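Local structure of cellulosomal scaffoldin (Acetivibrio cellulolyticus, 3ZUC) at residues Y45-D50 and G108-S113; T15-N20 and N119-Y124. The protein binds crystalline cellulose as the family 3b carbohydrate-binding module of a larger cellulosomal scaffoldin, whose whole chain probably also has endoglucanase activity. One frame throughout, in Å; residues are numbered along the deposited sequence. Where two conformers were deposited one is given.

Both contacts lie in the one CBM3 module, a sandwich of two antiparallel sheets, and their centres are about 9 Å apart on the same side of the chain's centre. Contact 1 spans the sandwich, from strand 42-47 of one sheet to strand 102-112 of the other. Contact 2 brings 15-20 against 119-124, where strand 18-19 pairs with the end of strand 118-119 and the calcium-binding loop begins. Both segments of contact 1 fall between the two of contact 2 in sequence: 15-20, 45-50, 108-113, then 119-124. They share the calcium ion, held by T48 and D50 from contact 1 and N119, D122 and D123 from contact 2, so the metal ties together segments distant in sequence.

Contact 1: residues Y45-D50 and G108-S113; sequences YYFTVD and GRFAKS. With CA (calcium ion), chain B; EDO (1,2-ethanediol), chain C.
The interior of the CBM3 beta-sandwich runs up to its calcium site here: Y45 and F47, on the strand that ends at 47, face F110 from the opposing sheet, and K112 reaches the loop that binds the metal. F47 and F110 come tip to tip. F110 CE2 lies over one face of the F47 ring, offset toward the rim and 3.7 Å from F47 CZ, with the two ring planes inclined at 46°. Y45 crosses F110 at about a right angle, its CD1 4.1 Å from F110 CZ and near the plane of the F110 ring, at its edge; the Y45 hydroxyl finds its polar partner in N12. L87 and Q55 also touch F110.

Further along, K112 stretches fully extended beyond CG and passes obliquely by V49, with K112 CE 4.2 Å from V49 CG2. Its NZ donates to V49 O at 2.8 Å, tilted 23° from the carbonyl plane, and also bonds to G51 O. D50 O is close to the same nitrogen, but the angle is poor for a hydrogen bond. On the metal side of this loop, T48 binds calcium through both O and OG1, the latter at 2.4 Å, and D50 OD2 binds at 2.3 Å. N119, D122, D123 and a water complete the site.

The buried ammonium thus meets backbone carbonyls of the metal loop, while D50 OD2 lies 6.1 Å from K112 NZ and is engaged with calcium. The lysine charge probably favours the carboxylate at that distance without pairing with it. K112 and the calcium ion therefore both hold the loop 48-50, the lysine through V49 O and the metal through T48 and D50.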
# COMPACT_ATOMS: atom_id res chain seq x y z
N TYR A 45 -2.46 3.35 -1.09
CA TYR A 45 -3.25 3.42 0.14
C TYR A 45 -3.87 4.82 0.20
O TYR A 45 -3.13 5.82 0.22
CB TYR A 45 -2.38 3.17 1.37
CG TYR A 45 -3.15 3.12 2.67
CD1 TYR A 45 -3.40 4.27 3.40
CD2 TYR A 45 -3.65 1.91 3.15
CE1 TYR A 45 -4.13 4.22 4.58
CE2 TYR A 45 -4.38 1.85 4.33
CZ TYR A 45 -4.61 3.01 5.05
OH TYR A 45 -5.31 2.89 6.23
N TYR A 46 -5.20 4.90 0.20
CA TYR A 46 -5.95 6.14 0.11
C TYR A 46 -6.47 6.59 1.48
O TYR A 46 -6.97 5.78 2.26
CB TYR A 46 -7.16 5.93 -0.81
CG TYR A 46 -6.80 5.59 -2.23
CD1 TYR A 46 -6.53 6.59 -3.15
CD2 TYR A 46 -6.69 4.27 -2.67
CE1 TYR A 46 -6.18 6.33 -4.45
CE2 TYR A 46 -6.34 3.99 -3.97
CZ TYR A 46 -6.08 5.01 -4.87
OH TYR A 46 -5.75 4.69 -6.17
N PHE A 47 -6.37 7.89 1.74
CA PHE A 47 -6.72 8.39 3.05
C PHE A 47 -7.05 9.88 2.98
O PHE A 47 -6.81 10.55 1.97
CB PHE A 47 -5.56 8.12 4.04
CG PHE A 47 -4.26 8.83 3.71
CD1 PHE A 47 -3.39 8.32 2.75
CD2 PHE A 47 -3.88 9.99 4.38
CE1 PHE A 47 -2.19 8.96 2.46
CE2 PHE A 47 -2.70 10.62 4.10
CZ PHE A 47 -1.84 10.11 3.14
N THR A 48 -7.61 10.39 4.08
CA THR A 48 -7.72 11.83 4.29
C THR A 48 -6.65 12.24 5.29
O THR A 48 -6.53 11.64 6.37
CB THR A 48 -9.10 12.28 4.76
OG1 THR A 48 -9.36 11.71 6.04
CG2 THR A 48 -10.18 11.88 3.78
N VAL A 49 -5.85 13.23 4.93
CA VAL A 49 -4.66 13.57 5.70
C VAL A 49 -4.94 14.21 7.06
O VAL A 49 -4.11 14.09 7.96
CB VAL A 49 -3.71 14.44 4.83
CG1 VAL A 49 -4.27 15.83 4.57
CG2 VAL A 49 -2.30 14.51 5.40
N ASP A 50 -6.09 14.88 7.21
CA ASP A 50 -6.45 15.53 8.48
C ASP A 50 -5.37 16.52 8.93
O ASP A 50 -4.83 16.43 10.05
CB ASP A 50 -6.72 14.49 9.57
CG ASP A 50 -7.90 13.62 9.24
OD1 ASP A 50 -9.00 14.21 9.08
OD2 ASP A 50 -7.76 12.40 9.17
N GLY A 108 5.04 -1.41 6.25
CA GLY A 108 5.49 -0.02 6.33
C GLY A 108 4.75 0.85 7.35
O GLY A 108 3.70 0.45 7.86
N ARG A 109 5.32 2.01 7.69
CA ARG A 109 4.61 3.05 8.45
C ARG A 109 4.73 4.34 7.65
O ARG A 109 5.64 4.51 6.85
CB ARG A 109 5.20 3.30 9.88
CG ARG A 109 5.24 2.07 10.79
CD ARG A 109 6.22 2.30 11.94
NE ARG A 109 7.57 2.36 11.41
CZ ARG A 109 8.36 3.42 11.37
NH1 ARG A 109 8.03 4.59 11.92
NH2 ARG A 109 9.53 3.29 10.74
N PHE A 110 3.83 5.28 7.92
CA PHE A 110 4.04 6.66 7.53
C PHE A 110 3.51 7.61 8.58
O PHE A 110 2.64 7.28 9.39
CB PHE A 110 3.53 6.97 6.12
CG PHE A 110 2.03 6.85 5.87
CD1 PHE A 110 1.48 5.66 5.40
CD2 PHE A 110 1.21 7.97 5.98
CE1 PHE A 110 0.15 5.59 5.03
CE2 PHE A 110 -0.14 7.89 5.61
CZ PHE A 110 -0.65 6.71 5.14
N ALA A 111 4.10 8.81 8.58
CA ALA A 111 3.82 9.83 9.58
C ALA A 111 4.10 11.20 8.99
O ALA A 111 4.79 11.35 7.98
CB ALA A 111 4.66 9.63 10.83
N LYS A 112 3.59 12.22 9.68
CA LYS A 112 3.82 13.62 9.33
C LYS A 112 5.12 14.12 9.96
O LYS A 112 5.58 13.63 10.99
CB LYS A 112 2.66 14.46 9.86
CG LYS A 112 1.33 14.05 9.27
CD LYS A 112 0.18 14.87 9.85
CE LYS A 112 -1.13 14.29 9.39
NZ LYS A 112 -2.30 15.10 9.83
N SER A 113 5.69 15.15 9.35
CA SER A 113 6.99 15.67 9.78
C SER A 113 6.99 16.17 11.22
O SER A 113 8.04 16.13 11.86
CB SER A 113 7.43 16.78 8.85
OG SER A 113 6.46 17.81 8.89
CA CA B . -8.24 10.58 7.82
C1 EDO C . -4.98 7.42 -9.25
O1 EDO C . -4.34 6.15 -9.30
C2 EDO C . -5.70 7.59 -7.93
O2 EDO C . -6.68 6.55 -7.77
O HOH W 1 -6.00 9.67 8.30

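Contact 2: residues T15-N20 and N119-Y124; sequences TQAQSN and NQADDY. With CA (calcium ion), chain B.
Q120 reaches across to 15-20 and meets it with CB, CG, CD and NE2. Q120 CB stands 3.9 Å from A17 O, and Q120 CG, anti to the Q120 carbonyl carbon (chi1 -57°), comes to 3.5 Å from Q16 O. CD lies near Q16 O and S19 CB. At the tip Q120 NE2 donates to Q16 O at 2.9 Å, with the acceptor close to the plane of the Q120 amide and the bond fairly straight at 162°. Q120 NE2 also hydrogen-bonds to G14 O and packs 3.7 Å from S19 CB.

The backbone adds a second grip: Q120 N donates to A17 O at 2.8 Å, on a lone pair in the carbonyl plane. N119 pairs with Q18 as an antiparallel non-hydrogen-bonded pair, and its OD1 accepts from A121 N, closing an Asx turn with the donor well above the carbonyl plane.

While its side chain takes part in that turn, N119 turns its backbone O to calcium at 2.3 Å, beside D122 OD1 and D123 OD1. The small sheet of strands 18-19 and 118-119 therefore borders the metal loop, with T48 and D50, just past strand 42-47, completing the protein's share of the site.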
# COMPACT_ATOMS: atom_id res chain seq x y z
N THR A 15 -4.58 0.24 14.68
CA THR A 15 -5.93 0.59 14.31
C THR A 15 -6.57 1.67 15.20
O THR A 15 -7.79 1.81 15.23
CB THR A 15 -6.84 -0.63 14.25
OG1 THR A 15 -6.77 -1.30 15.51
CG2 THR A 15 -6.44 -1.56 13.12
N GLN A 16 -5.73 2.46 15.89
CA GLN A 16 -6.16 3.63 16.70
C GLN A 16 -6.83 4.68 15.77
O GLN A 16 -6.21 5.09 14.79
CB GLN A 16 -4.92 4.24 17.46
CG GLN A 16 -5.24 5.26 18.61
CD GLN A 16 -4.04 5.88 19.36
OE1 GLN A 16 -2.96 6.07 18.82
NE2 GLN A 16 -4.28 6.25 20.64
N ALA A 17 -8.06 5.15 16.03
CA ALA A 17 -8.63 6.19 15.17
C ALA A 17 -7.75 7.43 15.17
O ALA A 17 -7.38 7.95 14.12
CB ALA A 17 -10.05 6.51 15.55
N GLN A 18 -7.43 7.94 16.35
CA GLN A 18 -6.54 9.09 16.45
C GLN A 18 -5.15 8.53 16.57
O GLN A 18 -4.82 7.93 17.59
CB GLN A 18 -6.90 9.96 17.66
CG GLN A 18 -8.28 10.57 17.55
CD GLN A 18 -8.40 11.61 16.44
OE1 GLN A 18 -7.51 12.44 16.24
NE2 GLN A 18 -9.53 11.58 15.73
N SER A 19 -4.35 8.65 15.53
CA SER A 19 -3.06 7.97 15.46
C SER A 19 -2.03 8.88 14.84
O SER A 19 -2.31 9.52 13.83
CB SER A 19 -3.23 6.70 14.64
OG SER A 19 -2.06 5.91 14.71
N ASN A 20 -0.81 8.90 15.38
CA ASN A 20 0.26 9.68 14.79
C ASN A 20 0.97 8.96 13.66
O ASN A 20 1.88 9.51 13.07
CB ASN A 20 1.24 10.16 15.86
CG ASN A 20 2.00 9.03 16.51
OD1 ASN A 20 2.04 7.90 16.00
ND2 ASN A 20 2.64 9.32 17.62
N ASN A 119 -6.77 11.07 11.61
CA ASN A 119 -7.98 10.32 11.96
C ASN A 119 -8.11 9.18 10.98
O ASN A 119 -8.47 9.38 9.81
CB ASN A 119 -9.24 11.20 11.89
CG ASN A 119 -10.50 10.39 12.04
OD1 ASN A 119 -10.49 9.34 12.68
ND2 ASN A 119 -11.59 10.86 11.44
N GLN A 120 -7.79 7.96 11.40
CA GLN A 120 -7.83 6.82 10.49
C GLN A 120 -9.26 6.45 10.09
O GLN A 120 -9.47 5.83 9.04
CB GLN A 120 -7.14 5.60 11.07
CG GLN A 120 -5.70 5.84 11.46
CD GLN A 120 -4.91 4.56 11.46
OE1 GLN A 120 -4.52 4.09 10.39
NE2 GLN A 120 -4.71 3.96 12.63
N ALA A 121 -10.23 6.77 10.94
CA ALA A 121 -11.55 6.17 10.81
C ALA A 121 -12.24 6.50 9.49
O ALA A 121 -13.04 5.69 9.02
CB ALA A 121 -12.44 6.60 11.97
N ASP A 122 -11.96 7.67 8.92
CA ASP A 122 -12.58 8.08 7.67
C ASP A 122 -11.78 7.72 6.42
O ASP A 122 -12.19 8.10 5.33
CB ASP A 122 -12.90 9.57 7.67
CG ASP A 122 -11.67 10.46 7.57
OD1 ASP A 122 -10.58 10.03 8.02
OD2 ASP A 122 -11.81 11.60 7.06
N ASP A 123 -10.67 7.01 6.56
CA ASP A 123 -9.82 6.77 5.41
C ASP A 123 -10.37 5.66 4.52
O ASP A 123 -10.69 4.58 5.00
CB ASP A 123 -8.41 6.41 5.88
CG ASP A 123 -7.71 7.55 6.58
OD1 ASP A 123 -8.13 8.72 6.38
OD2 ASP A 123 -6.71 7.27 7.30
N TYR A 124 -10.39 5.91 3.22
CA TYR A 124 -10.92 4.96 2.25
C TYR A 124 -10.30 3.57 2.41
O TYR A 124 -11.00 2.56 2.36
CB TYR A 124 -10.67 5.49 0.84
CG TYR A 124 -11.13 4.64 -0.30
CD1 TYR A 124 -10.31 3.70 -0.90
CD2 TYR A 124 -12.38 4.84 -0.85
CE1 TYR A 124 -10.72 2.96 -1.98
CE2 TYR A 124 -12.81 4.11 -1.93
CZ TYR A 124 -11.99 3.16 -2.49
OH TYR A 124 -12.45 2.44 -3.57
CA CA B . -8.24 10.58 7.82
O HOH W 1 -6.00 9.67 8.30